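Local coordinates for nigritoxine (Vibrio nigripulchritudo, PDB 5M41), which is a bacterial toxin that acts on crustaceans and insects, at residues N85-P90 with V101-P106. Numbering follows the deposited sequence.
Sequences NMFFMP and VNLNSP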
ATOM      1  N   ASN A  85      41.694  -4.515   9.021  1.00 34.92           N
ATOM      2  CA  ASN A  85      40.999  -4.650  10.323  1.00 33.58           C
ATOM      3  C   ASN A  85      41.909  -4.813  11.543  1.00 33.62           C
ATOM      4  O   ASN A  85      41.430  -5.151  12.635  1.00 34.93           O
ATOM      5  CB  ASN A  85      40.024  -5.830  10.295  1.00 33.19           C
ATOM      6  CG  ASN A  85      38.903  -5.642   9.267  1.00 34.62           C
ATOM      7  OD1 ASN A  85      38.327  -4.551   9.155  1.00 33.31           O
ATOM      8  ND2 ASN A  85      38.585  -6.706   8.522  1.00 31.71           N
ATOM      9  N   MET A  86      43.209  -4.636  11.357  1.00 32.87           N
ATOM     10  CA  MET A  86      44.178  -4.968  12.415  1.00 33.38           C
ATOM     11  C   MET A  86      45.149  -3.861  12.698  1.00 34.13           C
ATOM     12  O   MET A  86      45.533  -3.090  11.797  1.00 34.46           O
ATOM     13  CB  MET A  86      44.960  -6.234  12.038  1.00 35.29           C
ATOM     14  CG  MET A  86      44.086  -7.475  11.888  1.00 35.90           C
ATOM     15  SD  MET A  86      44.994  -8.903  11.251  1.00 39.66           S
ATOM     16  CE  MET A  86      46.254  -9.027  12.526  1.00 38.30           C
ATOM     17  N   PHE A  87      45.536  -3.767  13.967  1.00 35.81           N
ATOM     18  CA  PHE A  87      46.527  -2.804  14.425  1.00 36.21           C
ATOM     19  C   PHE A  87      47.032  -3.283  15.789  1.00 37.54           C
ATOM     20  O   PHE A  87      46.476  -4.213  16.348  1.00 38.84           O
ATOM     21  CB  PHE A  87      45.941  -1.370  14.526  1.00 34.49           C
ATOM     22  CG  PHE A  87      44.719  -1.267  15.412  1.00 35.17           C
ATOM     23  CD1 PHE A  87      44.841  -0.967  16.778  1.00 34.49           C
ATOM     24  CD2 PHE A  87      43.437  -1.469  14.884  1.00 33.94           C
ATOM     25  CE1 PHE A  87      43.720  -0.870  17.601  1.00 34.91           C
ATOM     26  CE2 PHE A  87      42.309  -1.365  15.715  1.00 34.52           C
ATOM     27  CZ  PHE A  87      42.449  -1.054  17.058  1.00 33.92           C
ATOM     28  N   PHE A  88      48.081  -2.640  16.301  1.00 39.69           N
ATOM     29  CA  PHE A  88      48.670  -2.985  17.614  1.00 41.34           C
ATOM     30  C   PHE A  88      48.640  -1.806  18.567  1.00 41.30           C
ATOM     31  O   PHE A  88      48.925  -0.663  18.166  1.00 40.91           O
ATOM     32  CB  PHE A  88      50.133  -3.403  17.438  1.00 42.47           C
ATOM     33  CG  PHE A  88      50.685  -4.233  18.585  1.00 43.46           C
ATOM     34  CD1 PHE A  88      50.344  -5.577  18.721  1.00 42.76           C
ATOM     35  CD2 PHE A  88      51.588  -3.684  19.479  1.00 44.15           C
ATOM     36  CE1 PHE A  88      50.864  -6.344  19.756  1.00 44.46           C
ATOM     37  CE2 PHE A  88      52.119  -4.450  20.524  1.00 45.08           C
ATOM     38  CZ  PHE A  88      51.765  -5.786  20.646  1.00 44.35           C
ATOM     39  N   MET A  89      48.313  -2.087  19.828  1.00 42.06           N
ATOM     40  CA  MET A  89      48.367  -1.087  20.877  1.00 44.90           C
ATOM     41  C   MET A  89      49.512  -1.452  21.838  1.00 47.90           C
ATOM     42  O   MET A  89      49.348  -2.293  22.722  1.00 45.86           O
ATOM     43  CB  MET A  89      47.037  -1.023  21.616  1.00 46.51           C
ATOM     44  CG  MET A  89      45.834  -0.954  20.679  1.00 44.53           C
ATOM     45  SD  MET A  89      44.315  -0.898  21.633  1.00 49.00           S
ATOM     46  CE  MET A  89      44.526   0.756  22.289  1.00 47.08           C
ATOM     47  N   PRO A  90      50.691  -0.848  21.635  1.00 48.33           N
ATOM     48  CA  PRO A  90      51.836  -1.190  22.478  1.00 51.16           C
ATOM     49  C   PRO A  90      51.601  -0.696  23.893  1.00 54.62           C
ATOM     50  O   PRO A  90      50.950   0.352  24.081  1.00 50.06           O
ATOM     51  CB  PRO A  90      52.984  -0.423  21.830  1.00 48.92           C
ATOM     52  CG  PRO A  90      52.312   0.772  21.213  1.00 47.86           C
ATOM     53  CD  PRO A  90      51.025   0.206  20.669  1.00 47.24           C
ATOM     54  N   VAL A 101      44.790  -6.052  17.923  1.00 40.51           N
ATOM     55  CA  VAL A 101      43.351  -5.941  17.643  1.00 37.68           C
ATOM     56  C   VAL A 101      43.031  -6.478  16.238  1.00 37.63           C
ATOM     57  O   VAL A 101      43.761  -6.185  15.277  1.00 38.00           O
ATOM     58  CB  VAL A 101      42.866  -4.487  17.809  1.00 38.20           C
ATOM     59  CG1 VAL A 101      41.376  -4.366  17.458  1.00 35.45           C
ATOM     60  CG2 VAL A 101      43.105  -4.011  19.264  1.00 36.90           C
ATOM     61  N   ASN A 102      41.969  -7.288  16.144  1.00 36.86           N
ATOM     62  CA  ASN A 102      41.370  -7.723  14.885  1.00 36.87           C
ATOM     63  C   ASN A 102      39.884  -7.395  14.976  1.00 36.84           C
ATOM     64  O   ASN A 102      39.092  -8.130  15.580  1.00 36.09           O
ATOM     65  CB  ASN A 102      41.573  -9.239  14.636  1.00 37.06           C
ATOM     66  CG  ASN A 102      40.976  -9.712  13.303  1.00 39.21           C
ATOM     67  OD1 ASN A 102      40.341  -8.934  12.556  1.00 35.61           O
ATOM     68  ND2 ASN A 102      41.146 -11.003  13.007  1.00 37.20           N
ATOM     69  N   LEU A 103      39.497  -6.285  14.361  1.00 35.96           N
ATOM     70  CA  LEU A 103      38.116  -5.829  14.481  1.00 35.12           C
ATOM     71  C   LEU A 103      37.122  -6.788  13.852  1.00 35.10           C
ATOM     72  O   LEU A 103      35.925  -6.731  14.166  1.00 36.05           O
ATOM     73  CB  LEU A 103      37.950  -4.426  13.892  1.00 33.91           C
ATOM     74  CG  LEU A 103      38.804  -3.316  14.497  1.00 33.89           C
ATOM     75  CD1 LEU A 103      38.672  -2.082  13.623  1.00 32.90           C
ATOM     76  CD2 LEU A 103      38.400  -3.003  15.943  1.00 33.95           C
ATOM     77  N   ASN A 104      37.597  -7.675  12.977  1.00 33.58           N
ATOM     78  CA  ASN A 104      36.697  -8.617  12.290  1.00 34.10           C
ATOM     79  C   ASN A 104      36.723 -10.042  12.856  1.00 38.27           C
ATOM     80  O   ASN A 104      36.189 -10.961  12.231  1.00 38.45           O
ATOM     81  CB  ASN A 104      36.992  -8.660  10.782  1.00 32.15           C
ATOM     82  CG  ASN A 104      35.794  -9.135   9.973  1.00 31.81           C
ATOM     83  OD1 ASN A 104      34.672  -8.745  10.267  1.00 32.85           O
ATOM     84  ND2 ASN A 104      36.018  -9.980   8.971  1.00 30.80           N
ATOM     85  N   SER A 105      37.361 -10.245  14.011  1.00 38.91           N
ATOM     86  CA  SER A 105      37.410 -11.592  14.592  1.00 44.50           C
ATOM     87  C   SER A 105      36.146 -11.879  15.384  1.00 47.63           C
ATOM     88  O   SER A 105      35.797 -11.105  16.252  1.00 52.19           O
ATOM     89  CB  SER A 105      38.610 -11.752  15.518  1.00 46.25           C
ATOM     90  OG  SER A 105      38.628 -13.052  16.115  1.00 49.01           O
ATOM     91  N   PRO A 106      35.469 -12.998  15.105  1.00 49.37           N
ATOM     92  CA  PRO A 106      34.292 -13.367  15.905  1.00 52.84           C
ATOM     93  C   PRO A 106      34.590 -13.463  17.416  1.00 58.48           C
ATOM     94  O   PRO A 106      33.816 -12.986  18.245  1.00 61.01           O
ATOM     95  CB  PRO A 106      33.925 -14.755  15.380  1.00 55.69           C
ATOM     96  CG  PRO A 106      34.555 -14.844  14.030  1.00 55.06           C
ATOM     97  CD  PRO A 106      35.775 -13.975  14.047  1.00 48.71           C
TER
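Strands 86-90 and 98-102 form an antiparallel beta hairpin within a five-stranded sheet, 86-90 being its middle strand, with F87 and V101 a hydrogen-bonded pair and M86 and N102 the non-hydrogen-bonded pair beside it. V101 N donates almost straight to F87 O (3.0 Å, 170°), the return bond from F87 N to V101 O is longer at 3.3 Å, and L103 N extends the ladder to N85 O at 2.8 Å. F87 holds CG in the crowded position between backbone N and carbonyl carbon (chi1 56°), which brings its ring over V101; V101 CB faces the ring 3.7 Å from the centroid, a CH-pi contact, with V101 CG1 nearest F87 CZ (3.5 Å) and V101 CG2 nearest F87 CE1 (3.6 Å). L103 CG meets the ring obliquely, and V48 of helix 34-54 packs on V101 and L103. N102, on the M86 face, accepts from N104 N through OD1 (3.0 Å, donor above the carbonyl plane), an Asx turn overlapping the type I turn N102-S105; N130 ND2 also donates to N102 OD1, and N102 ND2 to S126 O. N85 and N104 run side by side, but their amides bond to Y41 and L202, and to T201 and D205. Apolar contacts thus fill the F87/V101 face, while buried, hydrogen-bonded asparagine amides fix one strand's start and the turn after the other.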